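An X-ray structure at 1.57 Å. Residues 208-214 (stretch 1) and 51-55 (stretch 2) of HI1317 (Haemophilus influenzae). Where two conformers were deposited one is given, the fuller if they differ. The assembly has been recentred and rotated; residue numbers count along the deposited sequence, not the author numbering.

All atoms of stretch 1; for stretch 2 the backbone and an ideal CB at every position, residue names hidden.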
ATOM      1  N   SER A 208     -13.567 -11.088 -11.884  1.00 38.97           N
ATOM      2  CA  SER A 208     -13.225 -12.437 -11.443  1.00 37.53           C
ATOM      3  C   SER A 208     -13.715 -12.674  -9.982  1.00 42.30           C
ATOM      4  O   SER A 208     -14.437 -13.629  -9.695  1.00 39.00           O
ATOM      5  CB  SER A 208     -11.737 -12.731 -11.628  1.00 33.93           C
ATOM      6  OG  SER A 208     -11.384 -14.018 -11.161  1.00 34.23           O
ATOM      7  N   PHE A 209     -13.351 -11.799  -9.038  1.00 33.85           N
ATOM      8  CA  PHE A 209     -13.880 -11.931  -7.688  1.00 28.92           C
ATOM      9  C   PHE A 209     -15.255 -11.249  -7.615  1.00 36.68           C
ATOM     10  O   PHE A 209     -15.941 -11.254  -6.584  1.00 43.46           O
ATOM     11  CB  PHE A 209     -12.971 -11.165  -6.696  1.00 27.31           C
ATOM     12  CG  PHE A 209     -11.728 -11.912  -6.280  1.00 36.89           C
ATOM     13  CD1 PHE A 209     -11.635 -13.262  -6.457  1.00 34.29           C
ATOM     14  CD2 PHE A 209     -10.681 -11.248  -5.632  1.00 33.18           C
ATOM     15  CE1 PHE A 209     -10.528 -13.958  -6.096  1.00 32.08           C
ATOM     16  CE2 PHE A 209      -9.545 -11.957  -5.243  1.00 33.27           C
ATOM     17  CZ  PHE A 209      -9.454 -13.299  -5.443  1.00 29.70           C
ATOM     18  N   ASN A 210     -15.637 -10.631  -8.717  0.50 33.57           N
ATOM     19  CA  ASN A 210     -16.923  -9.939  -8.783  0.50 37.69           C
ATOM     20  C   ASN A 210     -17.157  -8.872  -7.680  0.50 40.71           C
ATOM     21  O   ASN A 210     -18.111  -8.970  -6.908  0.50 38.73           O
ATOM     22  CB  ASN A 210     -18.075 -11.001  -8.853  0.50 42.65           C
ATOM     23  CG  ASN A 210     -17.930 -11.951 -10.059  0.50 48.62           C
ATOM     24  OD1 ASN A 210     -18.053 -11.527 -11.207  0.50 42.49           O
ATOM     25  ND2 ASN A 210     -17.686 -13.236  -9.796  0.50 38.46           N
ATOM     26  N   ARG A 211     -16.312  -7.857  -7.617  1.00 30.08           N
ATOM     27  CA  ARG A 211     -16.414  -6.760  -6.674  1.00 31.21           C
ATOM     28  C   ARG A 211     -15.761  -5.529  -7.267  1.00 27.97           C
ATOM     29  O   ARG A 211     -15.069  -5.611  -8.287  1.00 33.31           O
ATOM     30  CB  ARG A 211     -15.709  -7.076  -5.374  1.00 25.94           C
ATOM     31  CG  ARG A 211     -14.188  -7.198  -5.457  1.00 28.40           C
ATOM     32  CD  ARG A 211     -13.585  -7.997  -4.279  1.00 28.83           C
ATOM     33  NE  ARG A 211     -12.116  -7.974  -4.207  1.00 23.67           N
ATOM     34  CZ  ARG A 211     -11.399  -8.270  -3.115  1.00 24.21           C
ATOM     35  NH1 ARG A 211     -12.029  -8.630  -1.996  1.00 26.48           N
ATOM     36  NH2 ARG A 211     -10.070  -8.220  -3.148  1.00 27.30           N
ATOM     37  N   THR A 212     -15.956  -4.370  -6.638  1.00 33.10           N
ATOM     38  CA  THR A 212     -15.258  -3.182  -7.039  1.00 31.44           C
ATOM     39  C   THR A 212     -14.494  -2.612  -5.857  1.00 24.84           C
ATOM     40  O   THR A 212     -15.104  -2.393  -4.817  1.00 29.92           O
ATOM     41  CB  THR A 212     -16.276  -2.124  -7.405  1.00 28.02           C
ATOM     42  OG1 THR A 212     -16.856  -2.535  -8.639  1.00 40.71           O
ATOM     43  CG2 THR A 212     -15.605  -0.818  -7.808  1.00 40.04           C
ATOM     44  N   ILE A 213     -13.225  -2.364  -6.066  1.00 30.82           N
ATOM     45  CA  ILE A 213     -12.420  -1.714  -5.044  1.00 34.65           C
ATOM     46  C   ILE A 213     -12.458  -0.233  -5.347  1.00 19.93           C
ATOM     47  O   ILE A 213     -11.870   0.219  -6.341  1.00 31.20           O
ATOM     48  CB  ILE A 213     -10.979  -2.260  -5.052  1.00 28.47           C
ATOM     49  CG1 ILE A 213     -10.930  -3.752  -4.740  1.00 27.98           C
ATOM     50  CG2 ILE A 213     -10.103  -1.489  -4.078  1.00 25.49           C
ATOM     51  CD1 ILE A 213      -9.536  -4.293  -4.518  1.00 28.35           C
ATOM     52  N   ALA A 214     -13.132   0.534  -4.494  1.00 32.32           N
ATOM     53  CA  ALA A 214     -13.229   1.990  -4.770  1.00 33.53           C
ATOM     54  C   ALA A 214     -12.137   2.759  -4.006  1.00 34.14           C
ATOM     55  O   ALA A 214     -11.918   2.432  -2.840  1.00 33.01           O
ATOM     56  CB  ALA A 214     -14.554   2.480  -4.354  1.00 36.59           C
ATOM     57  N   UNK A  51     -15.130 -11.509   0.825  1.00 32.34           N
ATOM     58  CA  UNK A  51     -14.819 -12.936   0.674  1.00 34.93           C
ATOM     59  C   UNK A  51     -13.338 -13.158   0.469  1.00 43.89           C
ATOM     60  O   UNK A  51     -12.796 -14.232   0.743  1.00 46.55           O
ATOM     61  CB  UNK A  51     -15.598 -13.536  -0.498  1.00 34.93           C
ATOM     62  N   UNK A  52     -12.662 -12.126  -0.029  0.60 23.32           N
ATOM     63  CA  UNK A  52     -11.248 -12.243  -0.266  0.60 24.66           C
ATOM     64  C   UNK A  52     -10.552 -11.063   0.415  0.60 24.50           C
ATOM     65  O   UNK A  52     -11.108  -9.975   0.504  0.60 25.65           O
ATOM     66  CB  UNK A  52     -10.943 -12.289  -1.764  0.60 24.66           C
ATOM     67  N   UNK A  53      -9.312 -11.259   0.781  1.00 22.89           N
ATOM     68  CA  UNK A  53      -8.536 -10.154   1.276  1.00 29.39           C
ATOM     69  C   UNK A  53      -8.553  -9.013   0.224  1.00 25.36           C
ATOM     70  O   UNK A  53      -8.514  -9.281  -0.979  1.00 24.17           O
ATOM     71  CB  UNK A  53      -7.109 -10.605   1.593  1.00 29.39           C
ATOM     72  N   UNK A  54      -8.597  -7.763   0.660  1.00 21.26           N
ATOM     73  CA  UNK A  54      -8.504  -6.629  -0.259  1.00 23.19           C
ATOM     74  C   UNK A  54      -7.099  -6.422  -0.782  1.00 18.18           C
ATOM     75  O   UNK A  54      -6.911  -5.911  -1.931  1.00 22.73           O
ATOM     76  CB  UNK A  54      -8.984  -5.351   0.431  1.00 23.19           C
ATOM     77  N   UNK A  55      -6.077  -6.782   0.032  1.00 18.95           N
ATOM     78  CA  UNK A  55      -4.711  -6.548  -0.382  1.00 18.85           C
ATOM     79  C   UNK A  55      -3.987  -7.845  -0.801  1.00 16.70           C
ATOM     80  O   UNK A  55      -4.305  -8.951  -0.290  1.00 19.90           O
ATOM     81  CB  UNK A  55      -3.947  -5.865   0.754  1.00 18.85           C
TER

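Position 51 gives little to reason from. Its CA-to-CB bond runs sideways to stretch 1, no atom of that stretch lies within 5.5 Å of the ideal CB, and phi/psi of -88/-24° suits almost any residue. A polar or charged side chain would do as well as any other. The residue is Lys 51, extended through chi2 to chi4 (all t), and the nearest approach of its side chain to stretch 1 is 5.9 Å, from Lys 51 CD to Phe 209 O, too far for contact. Its backbone is more engaged: Lys 51 N donates to water 1 over 3.0 Å.

Position 52 is the most informative. Its CA-to-CB bond points toward stretch 1, and the ideal CB stands 3.8 Å from Phe 209 CE2 and 3.8 Å from Arg 211 NH1. A side chain here therefore starts between an aromatic ring and a guanidinium. The backbone is extended (-128/153°), which excludes little. Aliphatic carbon would suit the ring, while an acceptor farther out could answer the polar surroundings of the arginine; Gln, Glu, Met or Leu are all reasonable, and the visible atoms do not choose among them. The residue is Gln 52, deposited in two conformers. In the one given, chi1 of -64° (m) and chi2 of 88° (p) set the chain across the ring: Gln 52 CG lies 3.5 Å from the centroid of the Phe 209 ring and only 10° off its normal, a CH-pi contact over one face. The amide continues past the ring, and Gln 52 OE1 accepts from water 1 at 3.1 Å. The same water accepts from Arg 211 NH1 at 3.0 Å, so it links the two side chains. The backbone adds a direct link, Arg 211 NH1 donating to Gln 52 O at 3.0 Å with an N-H...O angle of 153°.

At position 53 the CA-to-CB bond points away, and the ideal CB has nothing of stretch 1 within 5.5 Å. What faces the arginine is the carbonyl: Arg 211 NH2 donates to the O of 53 at 2.9 Å and 166°. Both carbonyls, of 52 and 53, lie at the guanidinium edge near its plane, where its N-H bonds point. Since the backbone supplies this acceptor, stretch 1 hardly restricts the side chain, though a small polar one could turn back on the following backbone. Asp 53 does so: its OD1 accepts from the N of 55 at 3.0 Å and 164°.

The bond at position 54 runs sideways, with the ideal CB 4.7 Å from Arg 211 NH2 and 5.1 Å from Ile 213 CD1. The nearby methyl favours a modest apolar group such as Val, Ile or Leu. Val 54 (chi1 174°, t) places CG1 4.1 Å from Ile 213 CD1, an apolar contact.

Position 55 points away, without a stretch 1 neighbour within 5.5 Å of its ideal CB, so no side-chain type is indicated. It is Leu 55, which makes no contact with stretch 1.

Stretch 2 (51-55) KQDVL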
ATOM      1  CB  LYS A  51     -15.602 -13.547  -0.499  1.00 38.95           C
ATOM      2  CG  LYS A  51     -17.109 -13.595  -0.263  1.00 67.52           C
ATOM      3  CD  LYS A  51     -17.855 -13.801  -1.576  1.00 83.44           C
ATOM      4  CE  LYS A  51     -19.339 -13.463  -1.437  1.00 89.71           C
ATOM      5  NZ  LYS A  51     -20.072 -13.665  -2.713  1.00 80.38           N
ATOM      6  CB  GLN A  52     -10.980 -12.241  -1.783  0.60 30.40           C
ATOM      7  CG  GLN A  52     -11.568 -13.457  -2.601  0.60 25.08           C
ATOM      8  CD  GLN A  52     -12.988 -13.210  -3.077  0.60 42.82           C
ATOM      9  OE1 GLN A  52     -13.460 -12.105  -2.987  0.60 30.07           O
ATOM     10  NE2 GLN A  52     -13.658 -14.245  -3.606  0.60 46.02           N
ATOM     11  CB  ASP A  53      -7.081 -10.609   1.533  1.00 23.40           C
ATOM     12  CG  ASP A  53      -6.213  -9.749   2.457  1.00 28.85           C
ATOM     13  OD1 ASP A  53      -6.398  -8.515   2.447  1.00 21.84           O
ATOM     14  OD2 ASP A  53      -5.367 -10.316   3.190  1.00 30.88           O
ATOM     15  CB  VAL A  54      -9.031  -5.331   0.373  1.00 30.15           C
ATOM     16  CG1 VAL A  54      -8.790  -4.169  -0.534  1.00 24.75           C
ATOM     17  CG2 VAL A  54     -10.524  -5.467   0.622  1.00 27.08           C
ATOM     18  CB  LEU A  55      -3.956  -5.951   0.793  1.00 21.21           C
ATOM     19  CG  LEU A  55      -4.509  -4.583   1.203  1.00 21.03           C
ATOM     20  CD1 LEU A  55      -3.767  -4.150   2.437  1.00 19.47           C
ATOM     21  CD2 LEU A  55      -4.287  -3.539   0.119  1.00 21.08           C
TER
HETATM   22  O   HOH W   1     -14.795  -9.695  -1.491  1.00 38.16           O
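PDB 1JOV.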